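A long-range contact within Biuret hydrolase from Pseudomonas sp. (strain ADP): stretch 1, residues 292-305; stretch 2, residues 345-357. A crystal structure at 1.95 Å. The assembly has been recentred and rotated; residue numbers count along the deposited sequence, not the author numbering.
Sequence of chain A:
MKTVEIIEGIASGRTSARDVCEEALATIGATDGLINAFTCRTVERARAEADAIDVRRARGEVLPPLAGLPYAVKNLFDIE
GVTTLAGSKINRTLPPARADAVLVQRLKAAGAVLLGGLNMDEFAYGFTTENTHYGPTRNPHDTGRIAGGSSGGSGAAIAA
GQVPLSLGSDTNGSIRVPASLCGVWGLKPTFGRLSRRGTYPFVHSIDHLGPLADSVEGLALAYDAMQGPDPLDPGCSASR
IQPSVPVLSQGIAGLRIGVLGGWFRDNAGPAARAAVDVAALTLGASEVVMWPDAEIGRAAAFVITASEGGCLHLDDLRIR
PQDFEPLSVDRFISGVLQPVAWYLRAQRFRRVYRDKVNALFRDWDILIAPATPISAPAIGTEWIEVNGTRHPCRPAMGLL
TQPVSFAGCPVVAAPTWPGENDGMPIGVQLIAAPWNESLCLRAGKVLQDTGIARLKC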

ATOM      1  N   PRO A 292     -22.566   1.582  -3.622  1.00 16.94           N
ATOM      2  CA  PRO A 292     -22.220   1.837  -2.212  1.00 18.05           C
ATOM      3  C   PRO A 292     -21.293   3.077  -1.973  1.00 16.98           C
ATOM      4  O   PRO A 292     -20.239   3.215  -2.619  1.00 16.65           O
ATOM      5  CB  PRO A 292     -21.508   0.532  -1.824  1.00 19.11           C
ATOM      6  CG  PRO A 292     -20.802   0.141  -3.091  1.00 17.93           C
ATOM      7  CD  PRO A 292     -21.898   0.364  -4.109  1.00 18.30           C
ATOM      8  N   ASP A 293     -21.687   3.948  -1.066  1.00 16.59           N
ATOM      9  CA  ASP A 293     -20.850   5.023  -0.568  1.00 16.13           C
ATOM     10  C   ASP A 293     -20.217   5.856  -1.686  1.00 15.09           C
ATOM     11  O   ASP A 293     -19.025   6.178  -1.621  1.00 13.48           O
ATOM     12  CB  ASP A 293     -19.700   4.452   0.292  1.00 19.19           C
ATOM     13  CG  ASP A 293     -20.178   3.748   1.560  1.00 22.80           C
ATOM     14  OD1 ASP A 293     -21.265   4.095   2.069  1.00 25.88           O
ATOM     15  OD2 ASP A 293     -19.455   2.844   2.052  1.00 25.80           O
ATOM     16  N   ALA A 294     -20.986   6.244  -2.680  1.00 14.72           N
ATOM     17  CA  ALA A 294     -20.370   6.825  -3.917  1.00 15.07           C
ATOM     18  C   ALA A 294     -19.687   8.156  -3.625  1.00 14.93           C
ATOM     19  O   ALA A 294     -18.571   8.389  -4.091  1.00 14.86           O
ATOM     20  CB  ALA A 294     -21.409   6.999  -4.998  1.00 16.23           C
ATOM     21  N   GLU A 295     -20.346   9.010  -2.853  1.00 13.53           N
ATOM     22  CA  GLU A 295     -19.798  10.298  -2.556  1.00 15.17           C
ATOM     23  C   GLU A 295     -18.491  10.165  -1.710  1.00 15.13           C
ATOM     24  O   GLU A 295     -17.575  10.971  -1.860  1.00 12.06           O
ATOM     25  CB  GLU A 295     -20.794  11.159  -1.788  1.00 15.38           C
ATOM     26  CG  GLU A 295     -20.267  12.545  -1.479  1.00 17.32           C
ATOM     27  CD  GLU A 295     -21.301  13.493  -0.866  1.00 21.21           C
ATOM     28  OE1 GLU A 295     -22.299  13.008  -0.267  1.00 19.42           O
ATOM     29  OE2 GLU A 295     -21.075  14.725  -0.994  1.00 22.70           O
ATOM     30  N   ILE A 296     -18.432   9.166  -0.844  1.00 14.30           N
ATOM     31  CA  ILE A 296     -17.254   8.947   0.015  1.00 15.79           C
ATOM     32  C   ILE A 296     -16.159   8.313  -0.835  1.00 14.28           C
ATOM     33  O   ILE A 296     -14.971   8.588  -0.615  1.00 13.63           O
ATOM     34  CB  ILE A 296     -17.540   7.996   1.211  1.00 17.92           C
ATOM     35  CG1 ILE A 296     -18.798   8.390   1.980  1.00 21.71           C
ATOM     36  CG2 ILE A 296     -16.348   7.892   2.150  1.00 17.39           C
ATOM     37  CD1 ILE A 296     -18.870   9.778   2.418  1.00 24.70           C
ATOM     38  N   GLY A 297     -16.537   7.453  -1.790  1.00 13.02           N
ATOM     39  CA  GLY A 297     -15.608   6.888  -2.770  1.00 13.18           C
ATOM     40  C   GLY A 297     -14.900   8.007  -3.544  1.00 13.96           C
ATOM     41  O   GLY A 297     -13.693   7.985  -3.687  1.00 14.09           O
ATOM     42  N   ARG A 298     -15.656   9.014  -3.990  1.00 12.35           N
ATOM     43  CA  ARG A 298     -15.067  10.159  -4.620  1.00 12.99           C
ATOM     44  C   ARG A 298     -14.109  10.904  -3.677  1.00 12.36           C
ATOM     45  O   ARG A 298     -12.993  11.315  -4.097  1.00 10.68           O
ATOM     46  CB  ARG A 298     -16.116  11.130  -5.161  1.00 14.86           C
ATOM     47  CG  ARG A 298     -15.470  12.490  -5.596  1.00 16.00           C
ATOM     48  CD  ARG A 298     -16.353  13.325  -6.421  1.00 17.67           C
ATOM     49  NE  ARG A 298     -15.641  14.527  -6.810  1.00 19.20           N
ATOM     50  CZ  ARG A 298     -15.564  15.655  -6.087  1.00 20.56           C
ATOM     51  NH1 ARG A 298     -16.184  15.798  -4.913  1.00 19.76           N
ATOM     52  NH2 ARG A 298     -14.861  16.650  -6.568  1.00 21.57           N
ATOM     53  N   ALA A 299     -14.547  11.091  -2.431  1.00 10.62           N
ATOM     54  CA  ALA A 299     -13.795  11.812  -1.464  1.00 10.85           C
ATOM     55  C   ALA A 299     -12.416  11.153  -1.213  1.00 11.16           C
ATOM     56  O   ALA A 299     -11.393  11.831  -1.217  1.00  9.84           O
ATOM     57  CB  ALA A 299     -14.587  11.976  -0.175  1.00 11.08           C
ATOM     58  N   ALA A 300     -12.424   9.851  -1.019  1.00 10.49           N
ATOM     59  CA  ALA A 300     -11.213   9.104  -0.792  1.00 10.93           C
ATOM     60  C   ALA A 300     -10.285   9.122  -2.001  1.00 10.02           C
ATOM     61  O   ALA A 300      -9.068   9.305  -1.825  1.00  9.92           O
ATOM     62  CB  ALA A 300     -11.547   7.677  -0.440  1.00 10.95           C
ATOM     63  N   ALA A 301     -10.844   8.970  -3.219  1.00  9.00           N
ATOM     64  CA  ALA A 301     -10.062   9.091  -4.422  1.00  9.65           C
ATOM     65  C   ALA A 301      -9.381  10.469  -4.518  1.00  9.52           C
ATOM     66  O   ALA A 301      -8.214  10.595  -4.883  1.00  9.35           O
ATOM     67  CB  ALA A 301     -10.874   8.855  -5.634  1.00 10.25           C
ATOM     68  N   PHE A 302     -10.134  11.489  -4.148  1.00  9.72           N
ATOM     69  CA  PHE A 302      -9.689  12.865  -4.239  1.00  9.82           C
ATOM     70  C   PHE A 302      -8.534  13.102  -3.311  1.00  9.89           C
ATOM     71  O   PHE A 302      -7.512  13.707  -3.696  1.00  9.55           O
ATOM     72  CB  PHE A 302     -10.857  13.809  -3.943  1.00 10.98           C
ATOM     73  CG  PHE A 302     -10.614  15.227  -4.328  1.00 12.21           C
ATOM     74  CD1 PHE A 302      -9.850  16.017  -3.554  1.00 14.69           C
ATOM     75  CD2 PHE A 302     -11.181  15.766  -5.454  1.00 13.96           C
ATOM     76  CE1 PHE A 302      -9.574  17.333  -3.891  1.00 15.73           C
ATOM     77  CE2 PHE A 302     -10.975  17.111  -5.790  1.00 15.75           C
ATOM     78  CZ  PHE A 302     -10.159  17.891  -4.999  1.00 16.34           C
ATOM     79  N   VAL A 303      -8.657  12.616  -2.081  1.00  9.64           N
ATOM     80  CA  VAL A 303      -7.621  12.727  -1.065  1.00  9.03           C
ATOM     81  C   VAL A 303      -6.339  12.040  -1.463  1.00  8.30           C
ATOM     82  O   VAL A 303      -5.274  12.646  -1.362  1.00  8.29           O
ATOM     83  CB  VAL A 303      -8.180  12.246   0.327  1.00 10.14           C
ATOM     84  CG1 VAL A 303      -7.062  12.042   1.319  1.00 10.12           C
ATOM     85  CG2 VAL A 303      -9.146  13.283   0.895  1.00 10.61           C
ATOM     86  N   ILE A 304      -6.422  10.818  -1.899  1.00  7.70           N
ATOM     87  CA  ILE A 304      -5.249  10.037  -2.304  1.00  7.86           C
ATOM     88  C   ILE A 304      -4.570  10.653  -3.527  1.00  8.26           C
ATOM     89  O   ILE A 304      -3.397  10.713  -3.610  1.00  7.18           O
ATOM     90  CB  ILE A 304      -5.677   8.583  -2.565  1.00  7.51           C
ATOM     91  CG1 ILE A 304      -5.923   7.927  -1.196  1.00  8.05           C
ATOM     92  CG2 ILE A 304      -4.646   7.765  -3.333  1.00  7.47           C
ATOM     93  CD1 ILE A 304      -6.706   6.617  -1.249  1.00  8.37           C
ATOM     94  N   THR A 305      -5.368  11.119  -4.457  1.00  8.30           N
ATOM     95  CA  THR A 305      -4.885  11.729  -5.699  1.00  8.82           C
ATOM     96  C   THR A 305      -4.044  12.954  -5.383  1.00  8.87           C
ATOM     97  O   THR A 305      -2.951  13.092  -5.901  1.00  9.38           O
ATOM     98  CB  THR A 305      -6.061  12.101  -6.619  1.00  8.56           C
ATOM     99  OG1 THR A 305      -6.637  10.877  -7.141  1.00  9.55           O
ATOM    100  CG2 THR A 305      -5.615  12.993  -7.736  1.00  9.17           C
TER
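Stretch 2 (345-357) RAQRFRRVYRDKV

This is a mainly apolar contact in which two helices, and the two residues leading into one of them, pack through alanines, a glycine, aliphatic side chains and two aromatic rings, with one salt bridge at an end. Stretch 2 is helical throughout, from Arg-345 to Val-357, and runs roughly against helix 294-305: the two N-to-C directions differ by 138°, with a signed crossing angle of -138° and a closest axial approach of 9.1 Å. The start of stretch 2 therefore lies near the later turns of stretch 1, and its end near Pro-292.

The backbones come nearest where two alanines meet, the CA atoms of Ala-300 and Ala-346 being 4.8 Å apart. Their CB atoms touch at 3.9 Å, and Ile-304 extends the patch, its CD1 lying 3.6 Å from Ala-346 CB.

One turn further along stretch 2, Phe-349 directs its CA-to-CB bond toward stretch 1 and takes chi1 t. Ile-296 CG2 lies over one face of its ring, 3.6 Å from Phe-349 CZ, in a CH-pi contact, while Ala-300 CB approaches Phe-349 CD2 at 3.7 Å. Gly-297 CA sits at the ring edge, 3.9 Å from Phe-349 CE2.

Gly-297 also makes room for Tyr-353, whose CA-to-CB bond points sideways although the ring end comes nearer. Gly-297 CA covers one face of that ring, 3.8 Å from Tyr-353 CE1; an ideal CB on the glycine would fall 2.4 Å from Tyr-353 OH, a clash. The rule here is that absent side-chain bulk on one helix is filled by an aromatic ring from the other.

Beyond the tyrosine, Pro-292 CB packs 3.8 Å from Lys-356 CB, and Pro-292 CG reaches Val-357 CG2 at 3.9 Å. The polar pairing lies at the end of the contact where Pro-292 and Asp-293 precede the helix: the extended Lys-356 donates from NZ to Asp-293 OD2 at 2.9 Å, a salt bridge and the only hydrogen bond between the stretches.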

ATOM      1  N   ARG A 345      -6.696   7.170   6.358  1.00  9.78           N
ATOM      2  CA  ARG A 345      -8.105   6.860   6.420  1.00 10.33           C
ATOM      3  C   ARG A 345      -8.713   6.493   5.076  1.00  9.93           C
ATOM      4  O   ARG A 345      -9.491   5.522   4.971  1.00  9.33           O
ATOM      5  CB  ARG A 345      -8.888   7.997   7.069  1.00 13.28           C
ATOM      6  CG  ARG A 345     -10.304   7.503   7.322  1.00 16.61           C
ATOM      7  CD  ARG A 345     -11.131   8.458   8.133  1.00 21.48           C
ATOM      8  NE  ARG A 345     -11.056   8.012   9.491  1.00 22.55           N
ATOM      9  CZ  ARG A 345     -11.893   7.217  10.147  1.00 21.04           C
ATOM     10  NH1 ARG A 345     -13.088   6.860   9.735  1.00 22.50           N
ATOM     11  NH2 ARG A 345     -11.523   6.904  11.358  1.00 19.93           N
ATOM     12  N   ALA A 346      -8.323   7.217   4.016  1.00  9.09           N
ATOM     13  CA  ALA A 346      -8.728   6.877   2.670  1.00  8.96           C
ATOM     14  C   ALA A 346      -8.262   5.533   2.191  1.00  8.36           C
ATOM     15  O   ALA A 346      -9.028   4.783   1.550  1.00  9.10           O
ATOM     16  CB  ALA A 346      -8.308   7.997   1.702  1.00  8.89           C
ATOM     17  N   GLN A 347      -7.015   5.187   2.500  1.00  9.01           N
ATOM     18  CA  GLN A 347      -6.502   3.848   2.178  1.00  9.22           C
ATOM     19  C   GLN A 347      -7.218   2.697   2.978  1.00  9.82           C
ATOM     20  O   GLN A 347      -7.406   1.599   2.458  1.00  9.95           O
ATOM     21  CB  GLN A 347      -5.002   3.786   2.385  1.00 10.73           C
ATOM     22  CG  GLN A 347      -4.156   4.548   1.352  1.00 11.08           C
ATOM     23  CD  GLN A 347      -4.171   3.916  -0.037  1.00 13.31           C
ATOM     24  OE1 GLN A 347      -4.846   2.909  -0.256  1.00 13.34           O
ATOM     25  NE2 GLN A 347      -3.435   4.553  -1.020  1.00 13.85           N
ATOM     26  N   ARG A 348      -7.626   2.986   4.199  1.00  9.05           N
ATOM     27  CA  ARG A 348      -8.346   1.991   5.015  1.00  9.33           C
ATOM     28  C   ARG A 348      -9.784   1.872   4.532  1.00  8.98           C
ATOM     29  O   ARG A 348     -10.319   0.766   4.409  1.00  9.01           O
ATOM     30  CB  ARG A 348      -8.274   2.350   6.498  1.00  9.76           C
ATOM     31  CG  ARG A 348      -6.908   2.176   7.062  1.00 11.36           C
ATOM     32  CD  ARG A 348      -6.646   2.719   8.447  1.00 13.10           C
ATOM     33  NE  ARG A 348      -7.442   2.007   9.433  1.00 13.80           N
ATOM     34  CZ  ARG A 348      -7.920   2.539  10.562  1.00 14.44           C
ATOM     35  NH1 ARG A 348      -7.635   3.751  10.949  1.00 14.70           N
ATOM     36  NH2 ARG A 348      -8.636   1.797  11.370  1.00 16.47           N
ATOM     37  N   PHE A 349     -10.396   3.010   4.202  1.00  8.88           N
ATOM     38  CA  PHE A 349     -11.708   3.020   3.582  1.00  9.33           C
ATOM     39  C   PHE A 349     -11.700   2.256   2.273  1.00  8.50           C
ATOM     40  O   PHE A 349     -12.658   1.572   1.938  1.00  7.75           O
ATOM     41  CB  PHE A 349     -12.235   4.440   3.402  1.00 11.00           C
ATOM     42  CG  PHE A 349     -13.455   4.520   2.530  1.00 11.46           C
ATOM     43  CD1 PHE A 349     -14.679   4.130   3.037  1.00 14.00           C
ATOM     44  CD2 PHE A 349     -13.371   4.906   1.235  1.00 12.96           C
ATOM     45  CE1 PHE A 349     -15.838   4.114   2.251  1.00 14.68           C
ATOM     46  CE2 PHE A 349     -14.526   4.914   0.431  1.00 14.36           C
ATOM     47  CZ  PHE A 349     -15.759   4.541   0.961  1.00 14.02           C
ATOM     48  N   ARG A 350     -10.627   2.371   1.504  1.00  8.71           N
ATOM     49  CA  ARG A 350     -10.594   1.731   0.200  1.00  8.91           C
ATOM     50  C   ARG A 350     -10.772   0.188   0.293  1.00  8.83           C
ATOM     51  O   ARG A 350     -11.320  -0.409  -0.617  1.00  8.80           O
ATOM     52  CB  ARG A 350      -9.291   2.078  -0.551  1.00  9.55           C
ATOM     53  CG  ARG A 350      -9.381   1.740  -2.028  1.00  9.56           C
ATOM     54  CD  ARG A 350      -8.137   2.078  -2.781  1.00  9.47           C
ATOM     55  NE  ARG A 350      -8.354   2.181  -4.209  1.00  9.03           N
ATOM     56  CZ  ARG A 350      -7.385   2.426  -5.072  1.00  9.17           C
ATOM     57  NH1 ARG A 350      -6.104   2.546  -4.686  1.00  9.44           N
ATOM     58  NH2 ARG A 350      -7.695   2.525  -6.355  1.00  9.53           N
ATOM     59  N   ARG A 351     -10.249  -0.451   1.349  1.00  9.49           N
ATOM     60  CA  ARG A 351     -10.501  -1.881   1.598  1.00 11.06           C
ATOM     61  C   ARG A 351     -12.008  -2.176   1.745  1.00  9.46           C
ATOM     62  O   ARG A 351     -12.524  -3.086   1.130  1.00  9.48           O
ATOM     63  CB  ARG A 351      -9.715  -2.417   2.811  1.00 13.38           C
ATOM     64  CG  ARG A 351     -10.130  -3.836   3.260  1.00 13.35           C
ATOM     65  CD  ARG A 351      -9.216  -4.372   4.360  1.00 14.35           C
ATOM     66  NE  ARG A 351      -7.873  -4.543   3.860  1.00 13.49           N
ATOM     67  CZ  ARG A 351      -7.415  -5.560   3.137  1.00 14.38           C
ATOM     68  NH1 ARG A 351      -8.169  -6.588   2.866  1.00 14.72           N
ATOM     69  NH2 ARG A 351      -6.160  -5.537   2.697  1.00 14.71           N
ATOM     70  N   VAL A 352     -12.673  -1.375   2.532  1.00 10.48           N
ATOM     71  CA  VAL A 352     -14.126  -1.522   2.785  1.00 11.35           C
ATOM     72  C   VAL A 352     -14.874  -1.305   1.476  1.00 11.49           C
ATOM     73  O   VAL A 352     -15.755  -2.054   1.115  1.00 11.54           O
ATOM     74  CB  VAL A 352     -14.590  -0.499   3.852  1.00 13.11           C
ATOM     75  CG1 VAL A 352     -16.105  -0.496   3.966  1.00 14.58           C
ATOM     76  CG2 VAL A 352     -14.017  -0.869   5.210  1.00 14.89           C
ATOM     77  N   TYR A 353     -14.495  -0.272   0.738  1.00 10.70           N
ATOM     78  CA  TYR A 353     -15.097   0.078  -0.548  1.00  9.94           C
ATOM     79  C   TYR A 353     -14.944  -1.029  -1.542  1.00 10.10           C
ATOM     80  O   TYR A 353     -15.929  -1.358  -2.221  1.00  9.66           O
ATOM     81  CB  TYR A 353     -14.491   1.376  -1.047  1.00 10.60           C
ATOM     82  CG  TYR A 353     -15.133   2.054  -2.202  1.00 10.37           C
ATOM     83  CD1 TYR A 353     -16.340   2.683  -2.050  1.00 10.92           C
ATOM     84  CD2 TYR A 353     -14.484   2.153  -3.430  1.00 11.26           C
ATOM     85  CE1 TYR A 353     -16.954   3.357  -3.077  1.00 11.30           C
ATOM     86  CE2 TYR A 353     -15.073   2.828  -4.475  1.00 11.93           C
ATOM     87  CZ  TYR A 353     -16.334   3.445  -4.278  1.00 12.74           C
ATOM     88  OH  TYR A 353     -16.896   4.157  -5.276  1.00 14.44           O
ATOM     89  N   ARG A 354     -13.725  -1.573  -1.689  1.00 10.05           N
ATOM     90  CA  ARG A 354     -13.461  -2.708  -2.594  1.00  9.82           C
ATOM     91  C   ARG A 354     -14.409  -3.873  -2.248  1.00 10.84           C
ATOM     92  O   ARG A 354     -15.082  -4.405  -3.142  1.00  9.47           O
ATOM     93  CB  ARG A 354     -12.007  -3.191  -2.486  1.00  9.91           C
ATOM     94  CG  ARG A 354     -11.660  -4.417  -3.305  1.00  9.78           C
ATOM     95  CD  ARG A 354     -10.152  -4.695  -3.280  1.00 10.53           C
ATOM     96  NE  ARG A 354      -9.654  -4.927  -1.950  1.00 10.49           N
ATOM     97  CZ  ARG A 354      -8.404  -4.682  -1.564  1.00 11.68           C
ATOM     98  NH1 ARG A 354      -7.487  -4.292  -2.431  1.00 11.53           N
ATOM     99  NH2 ARG A 354      -8.031  -4.883  -0.291  1.00 10.97           N
ATOM    100  N   ASP A 355     -14.497  -4.203  -0.966  1.00 10.66           N
ATOM    101  CA  ASP A 355     -15.401  -5.280  -0.532  1.00 13.78           C
ATOM    102  C   ASP A 355     -16.864  -4.984  -0.952  1.00 12.70           C
ATOM    103  O   ASP A 355     -17.533  -5.886  -1.458  1.00 12.03           O
ATOM    104  CB  ASP A 355     -15.312  -5.552   0.977  1.00 17.44           C
ATOM    105  CG  ASP A 355     -13.986  -6.202   1.411  1.00 23.72           C
ATOM    106  OD1 ASP A 355     -13.265  -6.813   0.560  1.00 28.76           O
ATOM    107  OD2 ASP A 355     -13.645  -6.124   2.652  1.00 27.87           O
ATOM    108  N   LYS A 356     -17.327  -3.747  -0.757  1.00 13.01           N
ATOM    109  CA  LYS A 356     -18.730  -3.401  -1.057  1.00 13.40           C
ATOM    110  C   LYS A 356     -19.017  -3.373  -2.552  1.00 13.10           C
ATOM    111  O   LYS A 356     -20.073  -3.782  -3.014  1.00 13.57           O
ATOM    112  CB  LYS A 356     -19.105  -2.054  -0.450  1.00 14.42           C
ATOM    113  CG  LYS A 356     -19.139  -2.035   1.089  1.00 15.69           C
ATOM    114  CD  LYS A 356     -19.574  -0.676   1.563  1.00 16.50           C
ATOM    115  CE  LYS A 356     -19.796  -0.678   3.047  1.00 17.10           C
ATOM    116  NZ  LYS A 356     -20.554   0.564   3.370  1.00 17.84           N
ATOM    117  N   VAL A 357     -18.073  -2.857  -3.343  1.00 11.87           N
ATOM    118  CA  VAL A 357     -18.224  -2.861  -4.777  1.00 11.95           C
ATOM    119  C   VAL A 357     -18.205  -4.290  -5.361  1.00 12.72           C
ATOM    120  O   VAL A 357     -19.053  -4.625  -6.220  1.00 12.96           O
ATOM    121  CB  VAL A 357     -17.211  -1.900  -5.475  1.00 11.34           C
ATOM    122  CG1 VAL A 357     -17.268  -2.044  -6.981  1.00 11.14           C
ATOM    123  CG2 VAL A 357     -17.534  -0.461  -5.084  1.00 11.42           C
TER